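Local coordinates for protein putative citrate lyase, alfa subunit (Streptococcus mutans, PDB 2HJ0) that is a putative member of the citrate lyase alpha-subunit (CitF) family, an alpha/beta protein built round two large, mostly parallel sheets, at residues E54-T59 against M90-I95; S50-A55 against L84-K89; N179-K184 against V337-N342; H71-G76 against G168-D173. All coordinates share one frame; numbering follows the deposited sequence.

Contact 1: E54-T59 against M90-I95; sequences EAIEKT and MGIKDI
Met90, present as selenomethionine, lays its selenium along the flank of Ile56: Met90 SE is 3.8 Å from Ile56 CG2 and about as near to CB and CD1 of that side chain. The two side chains run past each other in opposite directions. Met90 is extended as far as SE and then bends (chi3 75°), which brings its CE methyl to the helix backbone, 4.4 Å from Glu57 N. A looser apolar touch comes from Ile92, whose CD1 is 4.2 Å from Ile56 CG2, so that one methyl branch of Ile56 meets both partners. Met90 and Ile92 flank the turn that ends helix 79-89. There Gly91, at positive phi (68°), is the C-prime residue of a Schellman motif in which Ile92 N reaches back to Ile87 O and Gly91 N to Ala88 O. Ile87 itself touches both Ile56 and Ile92. No hydrogen bond joins the two segments. Farther along the second one, Lys93 N bonds to Asp63 OD2 and Lys93 NZ to Asn115 O, while Asp94 OD1 meets Thr119 OG1 where the chain enters strand 95-99.

Contact 2: S50-A55 against L84-K89; sequences SSIHEA and LDEIAK
His53 and Glu86 form a His-carboxylate hydrogen bond that ties the first turn of helix 52-58 to helix 79-89. His53 ND1 donates to Glu86 OE1 at 2.9 Å with an N-H...O angle of 160°. The oxygen lies at the ring edge, close to the imidazole plane, but the donor comes down on it from well above the carboxylate plane. The ring and carboxylate planes are turned 67° apart, and the two side chains cross at about a right angle. Glu86 CG, anti to the backbone N, lies against His53 CA, and the bend at the second torsion (chi2 59°) then directs the carboxylate to the imidazole. The apolar part of the contact is Ile52 CG2, which packs against Glu86 CB at 3.7 Å and touches CG as well. A water adds a second polar link: it accepts from His53 N at 2.7 Å and makes a weak bond to Glu86 OE2. Further polar bonds lie within each segment. Ser51 is the N-cap of helix 52-58, its OG accepting a weak bond from Glu54 N, and Lys89 NZ forms a salt bridge with Asp85 OD1 one turn earlier. Glu54 OE2 is gripped twice by Ser50, whose N (3.1 Å) and OG (3.0 Å) reach it from opposite faces of the carboxylate plane.

Contact 3: N179-K184 against V337-N342; sequences NGTRGK and VSLDRN
Thr181 meets helix 333-341 with its carbon side, placing the CG2 methyl 3.7 Å from Leu339 CD2. The two side chains cross at about a right angle, so the methyl lies across the isobutyl group, and Thr181 CG2 also approaches Leu339 CG at 4.0 Å. In Leu339, CG stands anti to the backbone N (chi1 178°), and CD2 is the branch that meets the threonine methyl. Asp340, the next residue, meets Thr181 through its CB, 4.1 Å from Thr181 CB, and its carboxylate makes no bond across the contact. Asp340 OD2 stays 5.8 Å from Arg182 NE, so these opposite charges could attract each other only at a distance. The hydroxyl of Thr181 is turned back on its own loop, where OG1 makes a weak bond to Asn179 OD1. Asn179 OD1 also accepts from Thr181 N at 3.0 Å, the donor lying 21° off the carbonyl plane; this closes an Asx turn. Asn179 ND2 is held in turn by Pro217 O, which helps fix the turned amide. On the helix side, Arg341 forms a salt bridge with Glu318, and Leu339 also rests on His346 and Glu348 of strand 346-348. An Asx-turn loop thus packs on the helix of a beta-alpha-beta crossover, the one that joins the parallel neighbouring strands 322-327 and 346-348.

Contact 4: H71-G76 against G168-D173; sequences HHFREG and GAPSSD
Phe73 brings its ring against the backbone of Gly168 and the side chain of Pro170, and makes the whole contact from the first segment. Ahead of it, His71 opens a type I turn that is closed by Arg74 N bonding to His71 O at 3.0 Å. The rings of His71 and His72 both meet Tyr192, and His72 NE2 bonds to Val328 O, so both histidines have partners outside the second segment. Phe73 follows within the turn, with CG anti to its carbonyl carbon (chi1 -72°), a setting that extends the ring to the end of strand 164-169. The ring comes in edge first to Gly168: Phe73 CE1 is 4.1 Å from Gly168 C and as near to Gly168 O. Pro170 is approached obliquely, its CD 3.8 Å from Phe73 CZ. Ile234 also touches the phenyl ring. After the ring, Arg74 turns the chain with positive phi, and Gly76 N bonds to Phe73 O at 2.8 Å as the chain enters a short 3-10 segment. The contact lies at the C-terminal ends of strands 66-69 and 164-169, parallel neighbours in the sheet, which also set the two segments side by side. With no hydrogen bond between the segments, the contact itself is buried apolar packing: the loop after strand 66-69 rests, through one phenyl ring, on the end of strand 164-169 and the proline that follows.

In the fold
Contacts 1 and 2 form one continuous packing of helix 52-58 against helix 79-89 and the turn after it. Their centres are 7 Å apart, and they share Glu54 and Ala55. They meet where Met90 CG packs 3.5 Å from His53 CE1 and Ile56 CD1 equally near Ile87 CD1. Contacts 3 and 4 make a second group, centres 12 Å apart, in which Pro170 and Ser171 pack against the loop 179-184. Between the groups, contact 4 lies nearer, its centre about 17 Å from that of contact 2; helix 79-89 follows the loop 71-76 in the chain. Contact 3 is about 32 Å from contact 1, centre to centre, and its helix 333-341 leads into edge strand 346-348 of the second large sheet.

Contact 1: E54-T59 against M90-I95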
loop_
_atom_site.group_PDB
_atom_site.type_symbol
_atom_site.label_atom_id
_atom_site.label_comp_id
_atom_site.label_asym_id
_atom_site.label_seq_id
_atom_site.Cartn_x
_atom_site.Cartn_y
_atom_site.Cartn_z
ATOM N N GLU A 54 -3.099 14.009 -24.621
ATOM C CA GLU A 54 -4.432 13.628 -24.149
ATOM C C GLU A 54 -4.441 13.416 -22.635
ATOM O O GLU A 54 -5.452 13.623 -21.964
ATOM C CB GLU A 54 -4.900 12.350 -24.844
ATOM C CG GLU A 54 -6.348 11.979 -24.572
ATOM C CD GLU A 54 -6.741 10.642 -25.193
ATOM O OE1 GLU A 54 -7.936 10.282 -25.121
ATOM O OE2 GLU A 54 -5.863 9.940 -25.750
ATOM N N ALA A 55 -3.308 12.999 -22.094
ATOM C CA ALA A 55 -3.228 12.788 -20.669
ATOM C C ALA A 55 -3.418 14.127 -19.980
ATOM O O ALA A 55 -4.221 14.247 -19.060
ATOM C CB ALA A 55 -1.871 12.194 -20.298
ATOM N N ILE A 56 -2.672 15.136 -20.429
ATOM C CA ILE A 56 -2.746 16.478 -19.841
ATOM C C ILE A 56 -4.159 17.009 -19.996
ATOM O O ILE A 56 -4.710 17.665 -19.110
ATOM C CB ILE A 56 -1.760 17.445 -20.539
ATOM C CG1 ILE A 56 -0.342 16.872 -20.457
ATOM C CG2 ILE A 56 -1.811 18.809 -19.876
ATOM C CD1 ILE A 56 0.691 17.611 -21.265
ATOM N N GLU A 57 -4.743 16.682 -21.138
ATOM C CA GLU A 57 -6.080 17.111 -21.472
ATOM C C GLU A 57 -7.116 16.463 -20.560
ATOM O O GLU A 57 -7.751 17.131 -19.741
ATOM C CB GLU A 57 -6.366 16.754 -22.924
ATOM C CG GLU A 57 -7.608 17.388 -23.495
ATOM C CD GLU A 57 -8.049 16.700 -24.768
ATOM O OE1 GLU A 57 -8.695 15.620 -24.678
ATOM O OE2 GLU A 57 -7.725 17.229 -25.855
ATOM N N LYS A 58 -7.280 15.156 -20.686
ATOM C CA LYS A 58 -8.264 14.468 -19.868
ATOM C C LYS A 58 -8.015 14.576 -18.373
ATOM O O LYS A 58 -8.835 14.131 -17.573
ATOM C CB LYS A 58 -8.359 12.993 -20.274
ATOM C CG LYS A 58 -8.998 12.788 -21.649
ATOM C CD LYS A 58 -9.460 11.349 -21.872
ATOM C CE LYS A 58 -10.464 10.904 -20.781
ATOM N NZ LYS A 58 -10.926 9.477 -20.905
ATOM N N THR A 59 -6.900 15.182 -17.995
ATOM C CA THR A 59 -6.575 15.301 -16.591
ATOM C C THR A 59 -7.070 16.643 -16.059
ATOM O O THR A 59 -7.116 16.871 -14.849
ATOM C CB THR A 59 -5.074 15.125 -16.408
ATOM O OG1 THR A 59 -4.819 14.608 -15.106
ATOM C CG2 THR A 59 -4.354 16.424 -16.588
HETATM N N MSE A 90 1.145 23.536 -24.916
HETATM C CA MSE A 90 -0.291 23.745 -24.784
HETATM C C MSE A 90 -0.640 25.083 -24.144
HETATM O O MSE A 90 -1.790 25.317 -23.775
HETATM C CB MSE A 90 -0.919 22.614 -23.966
HETATM C CG MSE A 90 -0.941 21.268 -24.675
HETATM SE SE MSE A 90 -1.584 19.823 -23.556
HETATM C CE MSE A 90 -3.492 20.188 -23.537
ATOM N N GLY A 91 0.352 25.954 -24.006
ATOM C CA GLY A 91 0.102 27.258 -23.423
ATOM C C GLY A 91 -0.263 27.279 -21.950
ATOM O O GLY A 91 -0.807 28.260 -21.460
ATOM N N ILE A 92 0.018 26.208 -21.226
ATOM C CA ILE A 92 -0.302 26.205 -19.802
ATOM C C ILE A 92 0.883 26.810 -19.055
ATOM O O ILE A 92 2.037 26.532 -19.394
ATOM C CB ILE A 92 -0.601 24.779 -19.297
ATOM C CG1 ILE A 92 -1.932 24.306 -19.900
ATOM C CG2 ILE A 92 -0.643 24.762 -17.788
ATOM C CD1 ILE A 92 -2.373 22.925 -19.502
ATOM N N LYS A 93 0.598 27.653 -18.062
ATOM C CA LYS A 93 1.650 28.306 -17.289
ATOM C C LYS A 93 1.348 28.402 -15.801
ATOM O O LYS A 93 0.287 27.982 -15.340
ATOM C CB LYS A 93 1.931 29.713 -17.836
ATOM C CG LYS A 93 2.618 29.747 -19.202
ATOM C CD LYS A 93 3.191 31.135 -19.515
ATOM C CE LYS A 93 3.961 31.141 -20.831
ATOM N NZ LYS A 93 4.608 32.463 -21.106
ATOM N N ASP A 94 2.310 28.954 -15.061
ATOM C CA ASP A 94 2.197 29.127 -13.617
ATOM C C ASP A 94 2.000 27.771 -12.941
ATOM O O ASP A 94 1.208 27.637 -12.002
ATOM C CB ASP A 94 1.026 30.064 -13.302
ATOM C CG ASP A 94 0.990 30.505 -11.844
ATOM O OD1 ASP A 94 2.056 30.893 -11.300
ATOM O OD2 ASP A 94 -0.118 30.479 -11.248
ATOM N N ILE A 95 2.725 26.769 -13.437
ATOM C CA ILE A 95 2.639 25.421 -12.894
ATOM C C ILE A 95 3.625 25.244 -11.764
ATOM O O ILE A 95 4.748 25.742 -11.820
ATOM C CB ILE A 95 2.921 24.343 -13.970
ATOM C CG1 ILE A 95 1.759 24.305 -14.964
ATOM C CG2 ILE A 95 3.097 22.969 -13.322
ATOM C CD1 ILE A 95 0.425 24.076 -14.304
#

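Contact 2: S50-A55 against L84-K89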
loop_
_atom_site.group_PDB
_atom_site.type_symbol
_atom_site.label_atom_id
_atom_site.label_comp_id
_atom_site.label_asym_id
_atom_site.label_seq_id
_atom_site.Cartn_x
_atom_site.Cartn_y
_atom_site.Cartn_z
ATOM N N SER A 50 -3.687 7.786 -25.651
ATOM C CA SER A 50 -2.787 7.713 -26.798
ATOM C C SER A 50 -1.474 8.463 -26.648
ATOM O O SER A 50 -0.436 8.003 -27.125
ATOM C CB SER A 50 -3.483 8.236 -28.044
ATOM O OG SER A 50 -3.750 9.609 -27.890
ATOM N N SER A 51 -1.508 9.611 -25.984
ATOM C CA SER A 51 -0.302 10.410 -25.847
ATOM C C SER A 51 -0.243 11.203 -24.556
ATOM O O SER A 51 -1.213 11.259 -23.809
ATOM C CB SER A 51 -0.237 11.393 -27.003
ATOM O OG SER A 51 -1.339 12.293 -26.924
ATOM N N ILE A 52 0.896 11.841 -24.308
ATOM C CA ILE A 52 1.027 12.658 -23.112
ATOM C C ILE A 52 0.046 13.809 -23.251
ATOM O O ILE A 52 -0.521 14.259 -22.263
ATOM C CB ILE A 52 2.460 13.221 -22.949
ATOM C CG1 ILE A 52 3.269 12.318 -22.014
ATOM C CG2 ILE A 52 2.427 14.627 -22.392
ATOM C CD1 ILE A 52 3.657 11.019 -22.619
ATOM N N HIS A 53 -0.161 14.274 -24.482
ATOM C CA HIS A 53 -1.081 15.385 -24.738
ATOM C C HIS A 53 -2.469 15.093 -24.161
ATOM O O HIS A 53 -2.955 15.843 -23.313
ATOM C CB HIS A 53 -1.194 15.666 -26.249
ATOM C CG HIS A 53 -1.933 16.932 -26.575
ATOM N ND1 HIS A 53 -1.289 18.115 -26.868
ATOM C CD2 HIS A 53 -3.259 17.216 -26.581
ATOM C CE1 HIS A 53 -2.185 19.073 -27.034
ATOM N NE2 HIS A 53 -3.387 18.554 -26.864
ATOM N N GLU A 54 -3.099 14.009 -24.621
ATOM C CA GLU A 54 -4.432 13.628 -24.149
ATOM C C GLU A 54 -4.441 13.416 -22.635
ATOM O O GLU A 54 -5.452 13.623 -21.964
ATOM C CB GLU A 54 -4.900 12.350 -24.844
ATOM C CG GLU A 54 -6.348 11.979 -24.572
ATOM C CD GLU A 54 -6.741 10.642 -25.193
ATOM O OE1 GLU A 54 -7.936 10.282 -25.121
ATOM O OE2 GLU A 54 -5.863 9.940 -25.750
ATOM N N ALA A 55 -3.308 12.999 -22.094
ATOM C CA ALA A 55 -3.228 12.788 -20.669
ATOM C C ALA A 55 -3.418 14.127 -19.980
ATOM O O ALA A 55 -4.221 14.247 -19.060
ATOM C CB ALA A 55 -1.871 12.194 -20.298
ATOM N N LEU A 84 6.392 18.255 -19.205
ATOM C CA LEU A 84 6.582 19.697 -19.138
ATOM C C LEU A 84 6.545 20.356 -20.510
ATOM O O LEU A 84 5.824 21.330 -20.730
ATOM C CB LEU A 84 7.911 20.013 -18.449
ATOM C CG LEU A 84 7.796 20.581 -17.039
ATOM C CD1 LEU A 84 6.757 19.834 -16.243
ATOM C CD2 LEU A 84 9.148 20.510 -16.373
ATOM N N ASP A 85 7.317 19.818 -21.443
ATOM C CA ASP A 85 7.354 20.389 -22.777
ATOM C C ASP A 85 5.966 20.446 -23.399
ATOM O O ASP A 85 5.593 21.441 -24.017
ATOM C CB ASP A 85 8.301 19.586 -23.659
ATOM C CG ASP A 85 8.521 20.231 -25.000
ATOM O OD1 ASP A 85 7.653 20.055 -25.887
ATOM O OD2 ASP A 85 9.558 20.919 -25.162
ATOM N N GLU A 86 5.190 19.385 -23.227
ATOM C CA GLU A 86 3.847 19.362 -23.781
ATOM C C GLU A 86 2.974 20.380 -23.047
ATOM O O GLU A 86 2.065 20.970 -23.633
ATOM C CB GLU A 86 3.251 17.961 -23.665
ATOM C CG GLU A 86 1.983 17.766 -24.491
ATOM C CD GLU A 86 2.205 18.006 -25.979
ATOM O OE1 GLU A 86 1.482 18.849 -26.561
ATOM O OE2 GLU A 86 3.101 17.355 -26.564
ATOM N N ILE A 87 3.243 20.585 -21.761
ATOM C CA ILE A 87 2.477 21.562 -20.999
ATOM C C ILE A 87 2.779 22.936 -21.609
ATOM O O ILE A 87 1.874 23.733 -21.844
ATOM C CB ILE A 87 2.894 21.619 -19.508
ATOM C CG1 ILE A 87 2.850 20.231 -18.868
ATOM C CG2 ILE A 87 1.969 22.572 -18.761
ATOM C CD1 ILE A 87 1.462 19.693 -18.608
ATOM N N ALA A 88 4.056 23.214 -21.861
ATOM C CA ALA A 88 4.430 24.499 -22.427
ATOM C C ALA A 88 3.760 24.689 -23.787
ATOM O O ALA A 88 3.124 25.708 -24.030
ATOM C CB ALA A 88 5.946 24.603 -22.555
ATOM N N LYS A 89 3.893 23.694 -24.658
ATOM C CA LYS A 89 3.311 23.747 -25.993
ATOM C C LYS A 89 1.818 24.042 -25.943
ATOM O O LYS A 89 1.280 24.715 -26.823
ATOM C CB LYS A 89 3.523 22.418 -26.717
ATOM C CG LYS A 89 4.555 22.433 -27.837
ATOM C CD LYS A 89 5.963 22.701 -27.320
ATOM C CE LYS A 89 7.026 22.341 -28.361
ATOM N NZ LYS A 89 6.972 20.896 -28.738
HETATM O O HOH W 1 1.897 14.147 -26.215
#

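Contact 3: N179-K184 against V337-N342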
loop_
_atom_site.group_PDB
_atom_site.type_symbol
_atom_site.label_atom_id
_atom_site.label_comp_id
_atom_site.label_asym_id
_atom_site.label_seq_id
_atom_site.Cartn_x
_atom_site.Cartn_y
_atom_site.Cartn_z
ATOM N N ASN A 179 5.348 -1.557 -12.092
ATOM C CA ASN A 179 6.479 -1.904 -11.241
ATOM C C ASN A 179 7.744 -1.408 -11.913
ATOM O O ASN A 179 7.709 -1.007 -13.074
ATOM C CB ASN A 179 6.531 -3.422 -10.948
ATOM C CG ASN A 179 6.860 -4.265 -12.167
ATOM O OD1 ASN A 179 7.914 -4.113 -12.771
ATOM N ND2 ASN A 179 5.958 -5.177 -12.518
ATOM N N GLY A 180 8.853 -1.403 -11.185
ATOM C CA GLY A 180 10.083 -0.921 -11.773
ATOM C C GLY A 180 11.114 -1.996 -12.029
ATOM O O GLY A 180 12.281 -1.690 -12.263
ATOM N N THR A 181 10.687 -3.252 -12.004
ATOM C CA THR A 181 11.600 -4.355 -12.212
ATOM C C THR A 181 11.301 -5.183 -13.448
ATOM O O THR A 181 11.850 -6.263 -13.618
ATOM C CB THR A 181 11.590 -5.282 -11.003
ATOM O OG1 THR A 181 10.242 -5.718 -10.766
ATOM C CG2 THR A 181 12.131 -4.550 -9.768
ATOM N N ARG A 182 10.428 -4.691 -14.310
ATOM C CA ARG A 182 10.093 -5.407 -15.534
ATOM C C ARG A 182 9.958 -4.373 -16.641
ATOM O O ARG A 182 9.380 -3.313 -16.428
ATOM C CB ARG A 182 8.771 -6.156 -15.363
ATOM C CG ARG A 182 8.732 -7.094 -14.168
ATOM C CD ARG A 182 9.750 -8.205 -14.321
ATOM N NE ARG A 182 9.607 -8.869 -15.621
ATOM C CZ ARG A 182 8.537 -9.566 -16.001
ATOM N NH1 ARG A 182 7.501 -9.701 -15.177
ATOM N NH2 ARG A 182 8.506 -10.127 -17.209
ATOM N N GLY A 183 10.490 -4.675 -17.816
ATOM C CA GLY A 183 10.415 -3.739 -18.927
ATOM C C GLY A 183 11.761 -3.541 -19.595
ATOM O O GLY A 183 12.773 -4.057 -19.118
ATOM N N LYS A 184 11.802 -2.802 -20.700
ATOM C CA LYS A 184 13.077 -2.583 -21.389
ATOM C C LYS A 184 13.843 -1.421 -20.775
ATOM O O LYS A 184 14.981 -1.169 -21.136
ATOM C CB LYS A 184 12.842 -2.306 -22.868
ATOM C CG LYS A 184 12.306 -0.933 -23.172
ATOM C CD LYS A 184 11.860 -0.819 -24.617
ATOM C CE LYS A 184 11.463 0.627 -24.935
ATOM N NZ LYS A 184 10.800 0.775 -26.262
ATOM N N VAL A 337 18.051 -5.410 -10.383
ATOM C CA VAL A 337 17.771 -6.800 -10.717
ATOM C C VAL A 337 17.530 -7.631 -9.475
ATOM O O VAL A 337 16.601 -8.437 -9.424
ATOM C CB VAL A 337 18.920 -7.405 -11.520
ATOM C CG1 VAL A 337 18.673 -8.897 -11.757
ATOM C CG2 VAL A 337 19.037 -6.667 -12.858
ATOM N N SER A 338 18.375 -7.418 -8.473
ATOM C CA SER A 338 18.287 -8.129 -7.205
ATOM C C SER A 338 16.935 -7.960 -6.520
ATOM O O SER A 338 16.427 -8.888 -5.878
ATOM C CB SER A 338 19.386 -7.641 -6.270
ATOM O OG SER A 338 19.394 -8.413 -5.094
ATOM N N LEU A 339 16.361 -6.771 -6.650
ATOM C CA LEU A 339 15.072 -6.480 -6.043
ATOM C C LEU A 339 14.034 -7.487 -6.496
ATOM O O LEU A 339 13.040 -7.728 -5.815
ATOM C CB LEU A 339 14.617 -5.079 -6.425
ATOM C CG LEU A 339 13.247 -4.660 -5.899
ATOM C CD1 LEU A 339 13.240 -4.692 -4.376
ATOM C CD2 LEU A 339 12.925 -3.260 -6.412
ATOM N N ASP A 340 14.277 -8.079 -7.655
ATOM C CA ASP A 340 13.368 -9.062 -8.202
ATOM C C ASP A 340 13.843 -10.491 -7.949
ATOM O O ASP A 340 13.050 -11.360 -7.585
ATOM C CB ASP A 340 13.212 -8.824 -9.702
ATOM C CG ASP A 340 12.456 -9.941 -10.390
ATOM O OD1 ASP A 340 11.296 -10.203 -10.006
ATOM O OD2 ASP A 340 13.025 -10.561 -11.315
ATOM N N ARG A 341 15.139 -10.716 -8.143
ATOM C CA ARG A 341 15.769 -12.028 -7.974
ATOM C C ARG A 341 15.689 -12.573 -6.547
ATOM O O ARG A 341 15.227 -13.693 -6.335
ATOM C CB ARG A 341 17.238 -11.946 -8.403
ATOM C CG ARG A 341 17.987 -13.278 -8.439
ATOM C CD ARG A 341 19.506 -13.045 -8.408
ATOM N NE ARG A 341 19.914 -11.916 -9.251
ATOM C CZ ARG A 341 20.797 -10.997 -8.877
ATOM N NH1 ARG A 341 21.355 -11.087 -7.673
ATOM N NH2 ARG A 341 21.119 -9.996 -9.695
ATOM N N ASN A 342 16.135 -11.783 -5.574
ATOM C CA ASN A 342 16.107 -12.226 -4.189
ATOM C C ASN A 342 14.865 -11.717 -3.461
ATOM O O ASN A 342 14.972 -11.150 -2.369
ATOM C CB ASN A 342 17.362 -11.748 -3.445
ATOM C CG ASN A 342 18.657 -12.153 -4.135
ATOM O OD1 ASN A 342 19.373 -11.307 -4.652
ATOM N ND2 ASN A 342 18.963 -13.448 -4.136
#

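Contact 4: H71-G76 against G168-D173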
loop_
_atom_site.group_PDB
_atom_site.type_symbol
_atom_site.label_atom_id
_atom_site.label_comp_id
_atom_site.label_asym_id
_atom_site.label_seq_id
_atom_site.Cartn_x
_atom_site.Cartn_y
_atom_site.Cartn_z
ATOM N N HIS A 71 12.530 10.667 -9.641
ATOM C CA HIS A 71 13.846 10.638 -10.280
ATOM C C HIS A 71 14.550 9.275 -10.281
ATOM O O HIS A 71 15.793 9.205 -10.280
ATOM C CB HIS A 71 14.772 11.673 -9.626
ATOM C CG HIS A 71 15.127 11.359 -8.208
ATOM N ND1 HIS A 71 14.210 11.412 -7.182
ATOM C CD2 HIS A 71 16.290 10.948 -7.649
ATOM C CE1 HIS A 71 14.789 11.044 -6.054
ATOM N NE2 HIS A 71 16.052 10.754 -6.309
ATOM N N HIS A 72 13.782 8.192 -10.308
ATOM C CA HIS A 72 14.413 6.874 -10.288
ATOM C C HIS A 72 15.221 6.552 -11.537
ATOM O O HIS A 72 16.085 5.681 -11.511
ATOM C CB HIS A 72 13.373 5.784 -10.027
ATOM C CG HIS A 72 13.012 5.634 -8.586
ATOM N ND1 HIS A 72 11.750 5.901 -8.101
ATOM C CD2 HIS A 72 13.744 5.225 -7.524
ATOM C CE1 HIS A 72 11.718 5.660 -6.802
ATOM N NE2 HIS A 72 12.914 5.245 -6.427
ATOM N N PHE A 73 14.953 7.263 -12.623
ATOM C CA PHE A 73 15.691 7.044 -13.871
ATOM C C PHE A 73 16.924 7.953 -13.938
ATOM O O PHE A 73 17.731 7.884 -14.878
ATOM C CB PHE A 73 14.800 7.313 -15.084
ATOM C CG PHE A 73 13.759 6.271 -15.291
ATOM C CD1 PHE A 73 12.412 6.602 -15.292
ATOM C CD2 PHE A 73 14.127 4.943 -15.473
ATOM C CE1 PHE A 73 11.449 5.629 -15.473
ATOM C CE2 PHE A 73 13.175 3.954 -15.655
ATOM C CZ PHE A 73 11.832 4.293 -15.655
ATOM N N ARG A 74 17.050 8.806 -12.928
ATOM C CA ARG A 74 18.154 9.735 -12.832
ATOM C C ARG A 74 18.460 10.463 -14.127
ATOM O O ARG A 74 17.549 10.985 -14.759
ATOM C CB ARG A 74 19.376 9.000 -12.321
ATOM C CG ARG A 74 19.117 8.438 -10.959
ATOM C CD ARG A 74 20.397 8.219 -10.221
ATOM N NE ARG A 74 20.810 6.836 -10.336
ATOM C CZ ARG A 74 21.969 6.376 -9.899
ATOM N NH1 ARG A 74 22.264 5.083 -10.049
ATOM N NH2 ARG A 74 22.821 7.218 -9.323
ATOM N N GLU A 75 19.732 10.498 -14.525
ATOM C CA GLU A 75 20.140 11.204 -15.745
ATOM C C GLU A 75 19.579 10.609 -17.017
ATOM O O GLU A 75 19.767 11.160 -18.102
ATOM C CB GLU A 75 21.660 11.259 -15.857
ATOM C CG GLU A 75 22.356 12.041 -14.746
ATOM C CD GLU A 75 21.991 13.533 -14.719
ATOM O OE1 GLU A 75 21.552 14.078 -15.759
ATOM O OE2 GLU A 75 22.167 14.150 -13.647
ATOM N N GLY A 76 18.900 9.478 -16.887
ATOM C CA GLY A 76 18.325 8.851 -18.054
ATOM C C GLY A 76 16.851 9.169 -18.188
ATOM O O GLY A 76 16.202 8.669 -19.106
ATOM N N GLY A 168 6.819 7.739 -14.230
ATOM C CA GLY A 168 7.334 6.821 -15.227
ATOM C C GLY A 168 7.415 5.417 -14.646
ATOM O O GLY A 168 7.833 5.261 -13.508
ATOM N N ALA A 169 6.993 4.405 -15.399
ATOM C CA ALA A 169 7.056 3.025 -14.925
ATOM C C ALA A 169 7.541 2.135 -16.054
ATOM O O ALA A 169 6.952 2.102 -17.146
ATOM C CB ALA A 169 5.703 2.563 -14.456
ATOM N N PRO A 170 8.641 1.408 -15.821
ATOM C CA PRO A 170 9.173 0.524 -16.857
ATOM C C PRO A 170 8.199 -0.551 -17.341
ATOM O O PRO A 170 8.448 -1.208 -18.354
ATOM C CB PRO A 170 10.438 -0.051 -16.216
ATOM C CG PRO A 170 10.182 0.054 -14.759
ATOM C CD PRO A 170 9.514 1.412 -14.637
ATOM N N SER A 171 7.104 -0.746 -16.611
ATOM C CA SER A 171 6.077 -1.717 -17.009
ATOM C C SER A 171 4.742 -1.372 -16.352
ATOM O O SER A 171 4.706 -0.824 -15.251
ATOM C CB SER A 171 6.490 -3.161 -16.654
ATOM O OG SER A 171 6.667 -3.364 -15.265
ATOM N N SER A 172 3.650 -1.689 -17.038
ATOM C CA SER A 172 2.318 -1.403 -16.527
ATOM C C SER A 172 1.247 -2.027 -17.419
ATOM O O SER A 172 1.460 -2.179 -18.621
ATOM C CB SER A 172 2.117 0.110 -16.477
ATOM O OG SER A 172 0.759 0.440 -16.241
ATOM N N ASP A 173 0.110 -2.418 -16.851
ATOM C CA ASP A 173 -0.952 -2.956 -17.696
ATOM C C ASP A 173 -1.813 -1.771 -18.098
ATOM O O ASP A 173 -1.502 -0.635 -17.750
ATOM C CB ASP A 173 -1.806 -4.012 -16.977
ATOM C CG ASP A 173 -2.249 -3.582 -15.593
ATOM O OD1 ASP A 173 -2.610 -2.390 -15.420
ATOM O OD2 ASP A 173 -2.251 -4.457 -14.685
#